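PDB 2RBK: haloacid dehalogenase-like hydrolase from Bacteroides thetaiotaomicron, which probably acts as a magnesium-dependent phosphatase of the haloacid dehalogenase superfamily, here holding a vanadium oxide ligand beside the metal. Local coordinates for residues A95-E98 and P103-F106. Residues are numbered along the deposited sequence; the frame is centred on the assembly and turned at random.
Sequences AFCE and PCIF
C97, on helix 87-100, meets C104, the first residue of strand 104-107, through its sulfur: C97 SG lies 3.9 Å from C104 CB. The approach is broadside at both ends, because the line between these two atoms stands at about 90° to each residue's own CB-SG bond. The sulfurs therefore sit alongside one another, and C97 SG is 4.3 Å from C104 SG, far too long for a disulfide; this is apolar van der Waals packing. A looser approach brings C97 SG to 4.3 Å from P103 O, so P103 takes part through its backbone carbonyl, while its CB points away from the helix.

The torsions explain the placement. C97 swings SG opposite its carbonyl carbon (chi1 -66°), which carries the sulfur out toward the strand, whereas in C104 the sulfur is trans to the amide nitrogen (chi1 -170°) and offers its CB flank to the helix. Two residues along the strand, on the same face, F106 takes up the other part of that side chain: C104 SG rests over the face of the ring, 3.7 Å from F106 CZ. C104 thus presents its CB to the helix cysteine and its sulfur to an aromatic ring.

A tight connection joins the end of the helix to the strand, and C97 touches V102 within it. F139 of helix 139-143 packs on both cysteines, as does P152 of strand 149-152, making the pair part of a small buried core. Strand 104-107 runs centrally in a three-stranded antiparallel sheet, with backbone hydrogen bonds from C104 to C115 on one neighbour strand and from I105 to T151 on the other. This α/β unit belongs to the cap, away from the metal site, with helices 87-100 and 139-143 packed against the sheet.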
ATOM      1  N   ALA A  95       8.320   1.673 -22.254  1.00 13.27           N
ATOM      2  CA  ALA A  95       8.086   2.038 -23.640  1.00 13.63           C
ATOM      3  C   ALA A  95       6.687   2.608 -23.780  1.00 14.05           C
ATOM      4  O   ALA A  95       6.484   3.583 -24.516  1.00 14.67           O
ATOM      5  CB  ALA A  95       8.288   0.825 -24.547  1.00 15.33           C
ATOM      6  N   PHE A  96       5.682   2.008 -23.167  1.00 13.15           N
ATOM      7  CA  PHE A  96       4.294   2.426 -23.264  1.00 14.18           C
ATOM      8  C   PHE A  96       4.152   3.833 -22.720  1.00 14.32           C
ATOM      9  O   PHE A  96       3.591   4.696 -23.337  1.00 15.89           O
ATOM     10  CB  PHE A  96       3.381   1.459 -22.510  1.00 14.83           C
ATOM     11  CG  PHE A  96       1.923   1.877 -22.495  1.00 16.89           C
ATOM     12  CD1 PHE A  96       1.141   1.574 -23.597  1.00 18.79           C
ATOM     13  CD2 PHE A  96       1.366   2.567 -21.445  1.00 18.78           C
ATOM     14  CE1 PHE A  96      -0.208   1.953 -23.621  1.00 20.78           C
ATOM     15  CE2 PHE A  96       0.022   2.933 -21.472  1.00 21.96           C
ATOM     16  CZ  PHE A  96      -0.737   2.622 -22.570  1.00 21.11           C
ATOM     17  N   CYS A  97       4.686   4.028 -21.511  1.00 14.70           N
ATOM     18  CA  CYS A  97       4.562   5.355 -20.887  1.00 14.90           C
ATOM     19  C   CYS A  97       5.274   6.444 -21.672  1.00 15.29           C
ATOM     20  O   CYS A  97       4.753   7.566 -21.837  1.00 16.93           O
ATOM     21  CB  CYS A  97       5.031   5.382 -19.444  1.00 13.70           C
ATOM     22  SG  CYS A  97       3.977   4.380 -18.344  1.00 14.41           S
ATOM     23  N   GLU A  98       6.474   6.128 -22.182  1.00 15.57           N
ATOM     24  CA  GLU A  98       7.186   7.126 -22.960  1.00 17.34           C
ATOM     25  C   GLU A  98       6.428   7.465 -24.236  1.00 18.27           C
ATOM     26  O   GLU A  98       6.307   8.657 -24.601  1.00 21.36           O
ATOM     27  CB  GLU A  98       8.601   6.594 -23.298  1.00 18.73           C
ATOM     28  CG  GLU A  98       9.456   7.626 -24.010  1.00 21.16           C
ATOM     29  CD  GLU A  98      10.915   7.347 -24.192  1.00 25.83           C
ATOM     30  OE1 GLU A  98      11.517   6.290 -23.960  1.00 33.76           O
ATOM     31  OE2 GLU A  98      11.529   8.376 -24.635  1.00 38.99           O
ATOM     32  N   PRO A 103       3.989   9.959 -17.111  1.00 14.05           N
ATOM     33  CA  PRO A 103       5.111   9.653 -16.234  1.00 13.53           C
ATOM     34  C   PRO A 103       4.967   8.268 -15.593  1.00 12.27           C
ATOM     35  O   PRO A 103       3.879   7.661 -15.526  1.00 13.53           O
ATOM     36  CB  PRO A 103       5.004  10.696 -15.119  1.00 16.26           C
ATOM     37  CG  PRO A 103       3.701  11.376 -15.285  1.00 20.00           C
ATOM     38  CD  PRO A 103       3.107  10.980 -16.594  1.00 16.77           C
ATOM     39  N   CYS A 104       6.104   7.796 -15.079  1.00 12.12           N
ATOM     40  CA  CYS A 104       6.122   6.511 -14.378  1.00 11.65           C
ATOM     41  C   CYS A 104       7.247   6.534 -13.347  1.00 11.13           C
ATOM     42  O   CYS A 104       8.353   6.964 -13.653  1.00 11.72           O
ATOM     43  CB  CYS A 104       6.311   5.369 -15.362  1.00 12.15           C
ATOM     44  SG  CYS A 104       6.061   3.718 -14.655  1.00 12.45           S
ATOM     45  N   ILE A 105       6.920   6.096 -12.140  1.00 11.02           N
ATOM     46  CA  ILE A 105       7.874   5.895 -11.046  1.00 10.63           C
ATOM     47  C   ILE A 105       8.374   4.472 -11.104  1.00 10.26           C
ATOM     48  O   ILE A 105       7.623   3.501 -11.352  1.00 11.10           O
ATOM     49  CB  ILE A 105       7.228   6.210  -9.695  1.00 10.91           C
ATOM     50  CG1 ILE A 105       6.803   7.674  -9.601  1.00 12.90           C
ATOM     51  CG2 ILE A 105       8.051   5.780  -8.526  1.00 12.60           C
ATOM     52  CD1 ILE A 105       5.858   7.961  -8.465  1.00 15.12           C
ATOM     53  N   PHE A 106       9.691   4.314 -10.904  1.00  9.99           N
ATOM     54  CA  PHE A 106      10.357   3.006 -10.869  1.00  9.81           C
ATOM     55  C   PHE A 106      11.041   2.854  -9.545  1.00 10.01           C
ATOM     56  O   PHE A 106      11.916   3.681  -9.211  1.00 10.62           O
ATOM     57  CB  PHE A 106      11.349   2.848 -12.031  1.00 10.49           C
ATOM     58  CG  PHE A 106      10.705   2.849 -13.396  1.00 10.72           C
ATOM     59  CD1 PHE A 106      10.399   4.043 -14.038  1.00 10.74           C
ATOM     60  CD2 PHE A 106      10.381   1.667 -14.038  1.00 12.04           C
ATOM     61  CE1 PHE A 106       9.792   4.032 -15.250  1.00 11.36           C
ATOM     62  CE2 PHE A 106       9.811   1.673 -15.275  1.00 12.84           C
ATOM     63  CZ  PHE A 106       9.487   2.875 -15.892  1.00 12.95           C
TER